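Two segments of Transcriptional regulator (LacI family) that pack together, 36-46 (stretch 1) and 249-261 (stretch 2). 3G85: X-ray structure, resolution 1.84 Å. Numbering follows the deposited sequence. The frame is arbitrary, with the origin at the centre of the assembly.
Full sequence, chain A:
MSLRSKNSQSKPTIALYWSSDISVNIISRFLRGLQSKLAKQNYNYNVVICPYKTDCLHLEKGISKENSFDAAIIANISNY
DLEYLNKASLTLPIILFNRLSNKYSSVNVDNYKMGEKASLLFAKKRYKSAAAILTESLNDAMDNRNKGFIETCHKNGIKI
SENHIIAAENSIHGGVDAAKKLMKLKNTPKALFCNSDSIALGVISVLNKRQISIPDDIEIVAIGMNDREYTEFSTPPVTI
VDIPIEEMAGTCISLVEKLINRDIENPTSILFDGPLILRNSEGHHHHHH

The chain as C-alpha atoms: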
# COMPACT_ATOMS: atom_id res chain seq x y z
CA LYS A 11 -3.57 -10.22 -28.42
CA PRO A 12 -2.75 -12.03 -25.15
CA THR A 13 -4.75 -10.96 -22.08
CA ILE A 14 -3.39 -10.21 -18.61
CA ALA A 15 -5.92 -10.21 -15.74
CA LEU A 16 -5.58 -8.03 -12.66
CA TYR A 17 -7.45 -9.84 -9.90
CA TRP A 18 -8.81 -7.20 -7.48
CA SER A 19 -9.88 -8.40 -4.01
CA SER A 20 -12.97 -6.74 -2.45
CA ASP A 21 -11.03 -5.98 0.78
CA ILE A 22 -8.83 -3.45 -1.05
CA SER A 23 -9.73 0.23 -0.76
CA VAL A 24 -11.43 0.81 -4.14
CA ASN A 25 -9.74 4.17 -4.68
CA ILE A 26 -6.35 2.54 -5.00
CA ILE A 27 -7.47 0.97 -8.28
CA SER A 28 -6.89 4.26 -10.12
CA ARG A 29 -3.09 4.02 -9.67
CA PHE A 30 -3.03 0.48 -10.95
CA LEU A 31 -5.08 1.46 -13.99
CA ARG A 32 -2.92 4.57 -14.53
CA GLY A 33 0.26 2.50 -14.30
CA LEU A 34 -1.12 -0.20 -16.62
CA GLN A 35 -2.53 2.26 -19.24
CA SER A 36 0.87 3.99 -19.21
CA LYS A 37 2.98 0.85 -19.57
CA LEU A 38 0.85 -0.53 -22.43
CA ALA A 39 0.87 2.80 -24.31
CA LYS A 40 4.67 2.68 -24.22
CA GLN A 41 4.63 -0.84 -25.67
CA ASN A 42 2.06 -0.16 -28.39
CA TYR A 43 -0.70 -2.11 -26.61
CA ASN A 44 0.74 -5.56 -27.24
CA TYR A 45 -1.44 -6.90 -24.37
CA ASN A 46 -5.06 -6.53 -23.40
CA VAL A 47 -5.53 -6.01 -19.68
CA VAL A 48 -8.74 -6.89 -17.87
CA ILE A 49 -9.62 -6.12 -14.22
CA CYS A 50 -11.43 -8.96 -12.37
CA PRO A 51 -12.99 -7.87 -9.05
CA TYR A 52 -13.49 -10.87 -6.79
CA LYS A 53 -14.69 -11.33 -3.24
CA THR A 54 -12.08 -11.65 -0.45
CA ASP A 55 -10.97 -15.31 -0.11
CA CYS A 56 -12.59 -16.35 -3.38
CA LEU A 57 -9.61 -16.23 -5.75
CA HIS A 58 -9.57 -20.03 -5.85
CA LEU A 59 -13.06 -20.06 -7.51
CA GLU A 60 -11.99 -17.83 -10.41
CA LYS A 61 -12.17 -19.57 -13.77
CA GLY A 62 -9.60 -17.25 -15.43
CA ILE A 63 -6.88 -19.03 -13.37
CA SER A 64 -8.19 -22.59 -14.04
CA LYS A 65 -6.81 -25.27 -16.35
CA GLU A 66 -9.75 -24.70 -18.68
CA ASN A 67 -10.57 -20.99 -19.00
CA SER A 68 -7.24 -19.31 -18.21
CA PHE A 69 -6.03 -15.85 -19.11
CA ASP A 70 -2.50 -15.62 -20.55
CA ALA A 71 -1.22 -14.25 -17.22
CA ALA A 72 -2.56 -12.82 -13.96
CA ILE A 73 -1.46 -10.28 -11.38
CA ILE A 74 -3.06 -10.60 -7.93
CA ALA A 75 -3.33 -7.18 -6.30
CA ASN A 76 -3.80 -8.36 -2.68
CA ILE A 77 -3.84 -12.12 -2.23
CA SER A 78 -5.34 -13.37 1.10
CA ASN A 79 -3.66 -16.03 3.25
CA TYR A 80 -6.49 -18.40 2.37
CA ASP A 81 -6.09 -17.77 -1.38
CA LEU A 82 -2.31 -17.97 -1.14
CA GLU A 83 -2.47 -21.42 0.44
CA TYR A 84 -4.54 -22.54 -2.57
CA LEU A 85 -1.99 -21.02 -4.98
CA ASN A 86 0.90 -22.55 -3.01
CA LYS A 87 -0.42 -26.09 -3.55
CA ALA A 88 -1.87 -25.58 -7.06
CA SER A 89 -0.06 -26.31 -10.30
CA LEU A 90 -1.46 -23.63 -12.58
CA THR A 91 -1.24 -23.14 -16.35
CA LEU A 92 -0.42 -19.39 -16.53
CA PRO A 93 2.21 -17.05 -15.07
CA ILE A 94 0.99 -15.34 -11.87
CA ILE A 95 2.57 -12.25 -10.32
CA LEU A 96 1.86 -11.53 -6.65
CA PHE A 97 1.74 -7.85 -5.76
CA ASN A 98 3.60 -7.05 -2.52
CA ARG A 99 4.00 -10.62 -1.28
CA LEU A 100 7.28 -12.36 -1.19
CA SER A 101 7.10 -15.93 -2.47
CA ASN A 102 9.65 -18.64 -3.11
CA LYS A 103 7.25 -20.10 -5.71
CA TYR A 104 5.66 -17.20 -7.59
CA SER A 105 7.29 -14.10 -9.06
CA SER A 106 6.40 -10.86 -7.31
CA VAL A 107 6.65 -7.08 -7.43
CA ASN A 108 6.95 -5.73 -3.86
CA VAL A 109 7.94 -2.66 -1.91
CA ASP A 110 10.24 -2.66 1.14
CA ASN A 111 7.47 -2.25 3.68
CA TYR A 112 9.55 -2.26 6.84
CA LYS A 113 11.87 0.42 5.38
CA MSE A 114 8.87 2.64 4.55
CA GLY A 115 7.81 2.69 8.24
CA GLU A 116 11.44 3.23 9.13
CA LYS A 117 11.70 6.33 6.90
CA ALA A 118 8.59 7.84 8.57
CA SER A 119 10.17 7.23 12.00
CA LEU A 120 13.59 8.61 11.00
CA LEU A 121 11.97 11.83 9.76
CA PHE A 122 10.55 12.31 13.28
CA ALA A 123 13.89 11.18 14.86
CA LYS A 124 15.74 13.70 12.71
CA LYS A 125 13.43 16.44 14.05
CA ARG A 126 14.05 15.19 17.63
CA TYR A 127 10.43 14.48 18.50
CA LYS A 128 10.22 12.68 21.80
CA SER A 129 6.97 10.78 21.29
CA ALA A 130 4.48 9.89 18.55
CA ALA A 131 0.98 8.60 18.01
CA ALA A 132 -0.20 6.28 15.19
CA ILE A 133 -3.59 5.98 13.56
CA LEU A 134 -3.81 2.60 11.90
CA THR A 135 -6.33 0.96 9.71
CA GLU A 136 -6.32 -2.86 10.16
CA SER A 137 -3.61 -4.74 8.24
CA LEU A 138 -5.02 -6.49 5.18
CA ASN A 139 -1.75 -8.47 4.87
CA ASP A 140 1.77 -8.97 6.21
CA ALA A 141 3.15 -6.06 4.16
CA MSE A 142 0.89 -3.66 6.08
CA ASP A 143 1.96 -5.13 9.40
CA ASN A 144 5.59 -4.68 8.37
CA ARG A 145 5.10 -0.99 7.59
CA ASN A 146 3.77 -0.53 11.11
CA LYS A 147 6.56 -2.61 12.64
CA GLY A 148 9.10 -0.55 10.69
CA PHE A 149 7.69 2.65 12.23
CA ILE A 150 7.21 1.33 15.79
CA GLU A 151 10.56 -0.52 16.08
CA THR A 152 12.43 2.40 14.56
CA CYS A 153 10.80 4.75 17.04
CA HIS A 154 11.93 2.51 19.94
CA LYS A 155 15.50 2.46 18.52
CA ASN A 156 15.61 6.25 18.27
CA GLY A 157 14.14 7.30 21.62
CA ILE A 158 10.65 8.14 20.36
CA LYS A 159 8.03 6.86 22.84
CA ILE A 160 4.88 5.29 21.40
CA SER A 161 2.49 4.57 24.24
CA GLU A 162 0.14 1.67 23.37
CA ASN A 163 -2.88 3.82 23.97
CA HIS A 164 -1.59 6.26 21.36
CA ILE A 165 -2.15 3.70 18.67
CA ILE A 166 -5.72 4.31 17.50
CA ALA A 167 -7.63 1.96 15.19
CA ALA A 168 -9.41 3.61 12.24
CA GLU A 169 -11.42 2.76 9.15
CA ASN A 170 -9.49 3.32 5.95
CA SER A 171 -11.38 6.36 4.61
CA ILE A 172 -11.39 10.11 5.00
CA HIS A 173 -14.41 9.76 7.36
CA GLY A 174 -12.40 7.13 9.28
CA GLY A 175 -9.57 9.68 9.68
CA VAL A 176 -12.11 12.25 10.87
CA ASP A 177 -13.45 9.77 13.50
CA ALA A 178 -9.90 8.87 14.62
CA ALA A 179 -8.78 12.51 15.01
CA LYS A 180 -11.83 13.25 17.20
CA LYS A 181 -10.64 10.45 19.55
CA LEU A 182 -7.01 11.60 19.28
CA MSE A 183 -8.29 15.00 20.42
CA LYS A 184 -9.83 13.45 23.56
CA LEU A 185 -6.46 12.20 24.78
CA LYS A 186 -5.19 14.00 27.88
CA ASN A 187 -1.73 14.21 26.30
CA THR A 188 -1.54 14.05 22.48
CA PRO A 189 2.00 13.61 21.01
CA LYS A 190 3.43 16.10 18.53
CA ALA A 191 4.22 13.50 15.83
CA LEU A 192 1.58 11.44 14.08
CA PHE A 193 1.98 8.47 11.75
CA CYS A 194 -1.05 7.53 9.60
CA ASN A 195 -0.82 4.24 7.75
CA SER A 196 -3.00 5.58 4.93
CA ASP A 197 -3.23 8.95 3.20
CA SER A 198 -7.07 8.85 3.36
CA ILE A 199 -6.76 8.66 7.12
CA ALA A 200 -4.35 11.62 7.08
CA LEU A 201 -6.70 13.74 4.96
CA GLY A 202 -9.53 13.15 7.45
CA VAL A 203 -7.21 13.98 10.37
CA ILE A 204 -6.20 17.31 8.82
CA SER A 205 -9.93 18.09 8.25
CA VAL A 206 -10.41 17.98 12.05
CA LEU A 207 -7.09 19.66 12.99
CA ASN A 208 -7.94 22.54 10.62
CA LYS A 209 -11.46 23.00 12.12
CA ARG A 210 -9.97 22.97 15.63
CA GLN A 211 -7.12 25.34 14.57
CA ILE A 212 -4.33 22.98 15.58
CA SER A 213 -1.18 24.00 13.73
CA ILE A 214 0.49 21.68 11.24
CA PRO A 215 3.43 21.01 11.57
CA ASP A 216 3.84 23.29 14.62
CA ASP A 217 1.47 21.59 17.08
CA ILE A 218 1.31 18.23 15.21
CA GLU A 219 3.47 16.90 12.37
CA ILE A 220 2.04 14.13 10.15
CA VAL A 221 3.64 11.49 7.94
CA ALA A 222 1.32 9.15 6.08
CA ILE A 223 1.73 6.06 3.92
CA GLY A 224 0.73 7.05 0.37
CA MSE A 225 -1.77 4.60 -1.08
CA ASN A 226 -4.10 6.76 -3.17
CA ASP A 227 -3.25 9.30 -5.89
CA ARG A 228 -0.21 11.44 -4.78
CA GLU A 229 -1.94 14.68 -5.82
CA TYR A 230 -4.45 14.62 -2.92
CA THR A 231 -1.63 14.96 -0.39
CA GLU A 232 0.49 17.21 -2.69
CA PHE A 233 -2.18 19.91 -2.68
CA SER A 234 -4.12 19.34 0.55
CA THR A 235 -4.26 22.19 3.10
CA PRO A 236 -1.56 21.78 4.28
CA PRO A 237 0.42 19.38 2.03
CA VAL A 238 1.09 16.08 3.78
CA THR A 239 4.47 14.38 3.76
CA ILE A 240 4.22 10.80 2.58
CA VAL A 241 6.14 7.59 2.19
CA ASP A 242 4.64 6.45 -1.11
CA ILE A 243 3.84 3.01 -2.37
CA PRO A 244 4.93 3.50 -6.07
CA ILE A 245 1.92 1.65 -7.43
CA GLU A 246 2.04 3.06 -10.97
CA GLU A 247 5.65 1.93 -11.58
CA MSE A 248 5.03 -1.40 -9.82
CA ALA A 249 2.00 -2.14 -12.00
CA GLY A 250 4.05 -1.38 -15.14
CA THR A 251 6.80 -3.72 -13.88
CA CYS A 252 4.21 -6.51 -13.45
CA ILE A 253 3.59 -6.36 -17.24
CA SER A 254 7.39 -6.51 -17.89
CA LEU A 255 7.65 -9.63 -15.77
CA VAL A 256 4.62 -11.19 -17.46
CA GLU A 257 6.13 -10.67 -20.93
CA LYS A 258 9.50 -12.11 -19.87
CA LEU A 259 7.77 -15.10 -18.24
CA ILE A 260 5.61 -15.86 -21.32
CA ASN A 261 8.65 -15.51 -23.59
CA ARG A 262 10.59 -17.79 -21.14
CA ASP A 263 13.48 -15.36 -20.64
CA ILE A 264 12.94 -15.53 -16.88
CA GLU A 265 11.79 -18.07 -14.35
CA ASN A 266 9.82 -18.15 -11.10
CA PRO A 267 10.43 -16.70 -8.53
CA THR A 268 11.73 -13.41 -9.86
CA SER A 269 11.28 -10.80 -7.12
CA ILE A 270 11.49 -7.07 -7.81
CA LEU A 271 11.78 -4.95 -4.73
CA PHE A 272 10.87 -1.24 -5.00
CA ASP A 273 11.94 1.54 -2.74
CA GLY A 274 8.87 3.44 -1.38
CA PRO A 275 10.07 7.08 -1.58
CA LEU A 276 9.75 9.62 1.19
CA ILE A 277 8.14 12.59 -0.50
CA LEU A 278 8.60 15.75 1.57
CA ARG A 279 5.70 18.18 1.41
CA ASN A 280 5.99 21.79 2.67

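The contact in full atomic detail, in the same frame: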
# COMPACT_ATOMS: atom_id res chain seq x y z
N SER A 36 -0.36 3.31 -18.85
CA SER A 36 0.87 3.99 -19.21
C SER A 36 1.94 3.07 -19.77
O SER A 36 2.63 3.41 -20.74
CB SER A 36 1.39 4.76 -18.00
OG SER A 36 2.75 5.01 -18.16
N LYS A 37 2.08 1.91 -19.14
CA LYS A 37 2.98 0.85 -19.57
C LYS A 37 2.58 0.30 -20.95
O LYS A 37 3.44 0.13 -21.83
CB LYS A 37 2.97 -0.29 -18.55
CG LYS A 37 3.87 -1.45 -18.91
CD LYS A 37 5.28 -1.03 -18.96
CE LYS A 37 6.15 -2.24 -19.22
NZ LYS A 37 7.56 -1.79 -19.30
N LEU A 38 1.30 0.01 -21.14
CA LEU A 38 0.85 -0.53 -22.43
C LEU A 38 0.99 0.45 -23.60
O LEU A 38 1.36 0.04 -24.72
CB LEU A 38 -0.58 -1.03 -22.33
CG LEU A 38 -0.56 -2.33 -21.52
CD1 LEU A 38 -1.97 -2.79 -21.31
CD2 LEU A 38 0.33 -3.40 -22.18
N ALA A 39 0.71 1.73 -23.33
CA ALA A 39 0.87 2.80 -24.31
C ALA A 39 2.31 2.90 -24.77
O ALA A 39 2.55 3.24 -25.93
CB ALA A 39 0.40 4.12 -23.74
N LYS A 40 3.25 2.62 -23.88
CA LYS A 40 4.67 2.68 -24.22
C LYS A 40 5.11 1.46 -25.02
O LYS A 40 6.19 1.46 -25.61
CB LYS A 40 5.54 2.80 -22.98
CG LYS A 40 5.77 4.22 -22.50
CD LYS A 40 6.66 4.23 -21.25
CE LYS A 40 5.89 3.77 -20.00
NZ LYS A 40 6.77 3.68 -18.79
N GLN A 41 4.28 0.43 -25.02
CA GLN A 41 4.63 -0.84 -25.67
C GLN A 41 3.71 -1.12 -26.84
O GLN A 41 3.57 -2.27 -27.26
CB GLN A 41 4.49 -2.01 -24.68
CG GLN A 41 5.40 -1.94 -23.50
CD GLN A 41 5.58 -3.28 -22.87
OE1 GLN A 41 4.76 -4.20 -23.05
NE2 GLN A 41 6.67 -3.42 -22.12
N ASN A 42 3.05 -0.06 -27.32
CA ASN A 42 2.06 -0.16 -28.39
C ASN A 42 0.97 -1.22 -28.15
O ASN A 42 0.58 -1.97 -29.05
CB ASN A 42 2.76 -0.34 -29.76
CG ASN A 42 1.85 0.02 -30.94
OD1 ASN A 42 2.05 -0.49 -32.04
ND2 ASN A 42 0.85 0.88 -30.71
N TYR A 43 0.48 -1.28 -26.91
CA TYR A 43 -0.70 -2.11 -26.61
C TYR A 43 -0.57 -3.54 -27.10
O TYR A 43 -1.49 -4.07 -27.70
CB TYR A 43 -1.97 -1.46 -27.19
CG TYR A 43 -2.19 -0.07 -26.63
CD1 TYR A 43 -2.90 0.10 -25.43
CD2 TYR A 43 -1.66 1.05 -27.26
CE1 TYR A 43 -3.08 1.36 -24.89
CE2 TYR A 43 -1.83 2.32 -26.73
CZ TYR A 43 -2.56 2.46 -25.54
OH TYR A 43 -2.74 3.71 -25.00
N ASN A 44 0.57 -4.17 -26.83
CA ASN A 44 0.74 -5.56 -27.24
C ASN A 44 -0.00 -6.57 -26.36
O ASN A 44 -0.07 -7.76 -26.70
CB ASN A 44 2.23 -5.90 -27.38
CG ASN A 44 2.97 -5.94 -26.04
OD1 ASN A 44 2.74 -5.12 -25.13
ND2 ASN A 44 3.90 -6.90 -25.94
N TYR A 45 -0.56 -6.09 -25.25
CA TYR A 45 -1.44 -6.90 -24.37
C TYR A 45 -2.77 -6.19 -24.13
O TYR A 45 -2.80 -4.95 -24.02
CB TYR A 45 -0.78 -7.16 -22.99
CG TYR A 45 0.38 -8.12 -23.03
CD1 TYR A 45 0.17 -9.50 -22.98
CD2 TYR A 45 1.68 -7.66 -23.14
CE1 TYR A 45 1.24 -10.40 -23.03
CE2 TYR A 45 2.75 -8.54 -23.20
CZ TYR A 45 2.52 -9.90 -23.15
OH TYR A 45 3.60 -10.76 -23.21
N ASN A 46 -3.84 -6.96 -24.05
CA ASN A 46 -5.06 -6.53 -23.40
C ASN A 46 -4.88 -6.76 -21.90
O ASN A 46 -4.29 -7.76 -21.47
CB ASN A 46 -6.27 -7.37 -23.83
CG ASN A 46 -6.58 -7.28 -25.31
OD1 ASN A 46 -6.74 -8.33 -25.98
ND2 ASN A 46 -6.67 -6.06 -25.83
N ALA A 249 2.95 -1.55 -11.07
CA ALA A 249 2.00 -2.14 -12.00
C ALA A 249 2.61 -2.31 -13.41
O ALA A 249 2.44 -3.36 -14.04
CB ALA A 249 0.71 -1.31 -12.04
N GLY A 250 3.35 -1.30 -13.86
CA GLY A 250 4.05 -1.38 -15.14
C GLY A 250 5.06 -2.52 -15.10
O GLY A 250 5.18 -3.29 -16.07
N THR A 251 5.78 -2.64 -14.00
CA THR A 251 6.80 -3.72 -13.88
C THR A 251 6.18 -5.13 -13.90
O THR A 251 6.78 -6.09 -14.41
CB THR A 251 7.69 -3.52 -12.64
OG1 THR A 251 8.39 -2.29 -12.77
CG2 THR A 251 8.71 -4.64 -12.51
N CYS A 252 4.97 -5.26 -13.34
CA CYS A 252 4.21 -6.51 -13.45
C CYS A 252 4.08 -6.95 -14.92
O CYS A 252 4.32 -8.12 -15.23
CB CYS A 252 2.82 -6.37 -12.79
SG CYS A 252 2.89 -6.31 -10.98
N ILE A 253 3.69 -6.04 -15.81
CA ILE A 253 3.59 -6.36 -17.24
C ILE A 253 4.95 -6.82 -17.82
O ILE A 253 4.99 -7.78 -18.60
CB ILE A 253 3.08 -5.15 -18.04
CG1 ILE A 253 1.65 -4.79 -17.56
CG2 ILE A 253 3.21 -5.37 -19.58
CD1 ILE A 253 1.00 -3.67 -18.35
N SER A 254 6.03 -6.14 -17.44
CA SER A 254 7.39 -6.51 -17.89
C SER A 254 7.70 -7.94 -17.53
O SER A 254 8.24 -8.68 -18.37
CB SER A 254 8.46 -5.63 -17.25
OG SER A 254 8.35 -4.29 -17.67
N LEU A 255 7.44 -8.28 -16.27
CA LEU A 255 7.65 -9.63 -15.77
C LEU A 255 6.79 -10.64 -16.54
O LEU A 255 7.29 -11.69 -16.96
CB LEU A 255 7.34 -9.75 -14.28
CG LEU A 255 8.25 -9.11 -13.25
CD1 LEU A 255 7.92 -9.71 -11.89
CD2 LEU A 255 9.72 -9.35 -13.62
N VAL A 256 5.50 -10.32 -16.71
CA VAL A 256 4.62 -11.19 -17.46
C VAL A 256 5.18 -11.56 -18.86
O VAL A 256 5.25 -12.74 -19.23
CB VAL A 256 3.21 -10.56 -17.59
CG1 VAL A 256 2.46 -11.12 -18.81
CG2 VAL A 256 2.47 -10.84 -16.29
N GLU A 257 5.57 -10.54 -19.60
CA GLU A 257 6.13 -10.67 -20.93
C GLU A 257 7.38 -11.56 -20.92
O GLU A 257 7.50 -12.46 -21.74
CB GLU A 257 6.46 -9.26 -21.43
CG GLU A 257 7.27 -9.15 -22.69
CD GLU A 257 6.97 -7.84 -23.43
OE1 GLU A 257 6.50 -6.86 -22.79
OE2 GLU A 257 7.19 -7.82 -24.66
N LYS A 258 8.26 -11.34 -19.94
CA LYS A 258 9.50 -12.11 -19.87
C LYS A 258 9.24 -13.56 -19.44
O LYS A 258 10.00 -14.50 -19.82
CB LYS A 258 10.47 -11.38 -18.95
CG LYS A 258 10.94 -10.06 -19.58
CD LYS A 258 11.74 -9.20 -18.61
CE LYS A 258 12.08 -7.82 -19.19
NZ LYS A 258 12.88 -7.93 -20.46
N LEU A 259 8.19 -13.76 -18.63
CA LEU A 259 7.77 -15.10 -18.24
C LEU A 259 7.15 -15.88 -19.41
O LEU A 259 7.49 -17.05 -19.66
CB LEU A 259 6.85 -15.06 -17.02
CG LEU A 259 7.57 -14.79 -15.68
CD1 LEU A 259 6.53 -14.28 -14.65
CD2 LEU A 259 8.32 -16.01 -15.17
N ILE A 260 6.25 -15.23 -20.15
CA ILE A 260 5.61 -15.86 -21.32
C ILE A 260 6.65 -16.22 -22.38
O ILE A 260 6.62 -17.31 -22.95
CB ILE A 260 4.55 -14.93 -22.00
CG1 ILE A 260 3.39 -14.54 -21.07
CG2 ILE A 260 4.02 -15.58 -23.28
CD1 ILE A 260 2.78 -15.65 -20.36
N ASN A 261 7.55 -15.28 -22.65
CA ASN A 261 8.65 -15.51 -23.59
C ASN A 261 9.72 -16.48 -23.05
O ASN A 261 10.67 -16.77 -23.76
CB ASN A 261 9.31 -14.18 -23.98
CG ASN A 261 10.18 -14.29 -25.26
OD1 ASN A 261 9.76 -14.86 -26.27
ND2 ASN A 261 11.40 -13.73 -25.20

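The contact opens with a close approach of backbones. The last turn of one helix (36-40) meets the helix that holds most of the second stretch, with axes 9.5 Å apart at closest and an angle of 49° between their directions, and the backbones come nearest where the CA atoms of Lys37 and Gly250 lie 5.1 Å apart. The aliphatic part of Lys37 lies close against the Gly250 backbone, with Lys37 CE 3.5 Å from Gly250 O.

The apolar packing centres on Ile253, whose CA-to-CB bond points toward the first stretch. Its CD1 sits 3.7 Å from Lys37 CG and 3.8 Å from Leu38 CG, so one methyl serves both a lysine stem and a buried leucine. Leu38 starts sideways, but its end comes nearer. Farther along, Val256 CG1 reaches Tyr45 CE1 at 4.5 Å, a looser contact oblique to the ring.

One hydrogen bond crosses the contact: Lys37 NZ donates to Ser254 OG at 3.1 Å. With chi1 t, chi2 p and the last two torsions t, the lysine chain reaches out obliquely across the neighbouring helix and brings its amine to the hydroxyl one turn after Gly250. A single residue thus supplies both apolar cover and a polar anchor.

Beyond helix 36-40, the loop gathers around Glu257. Tyr45 OH approaches Glu257 CA at 3.4 Å, so the phenol end rests against the helix backbone, while Glu257 OE1 lies at the ring edge, near its plane. Gln41 OE1 is modelled 3.2 Å from Glu257 OE1; the Gln41 amide is probably turned over, which leaves the polar pairing open.

Gly250, Ile253, Ser254 and Glu257 stand at i, i+3, i+4 and i+7, the spacing of one side of a helix, and together the two stretches bury 430 Å².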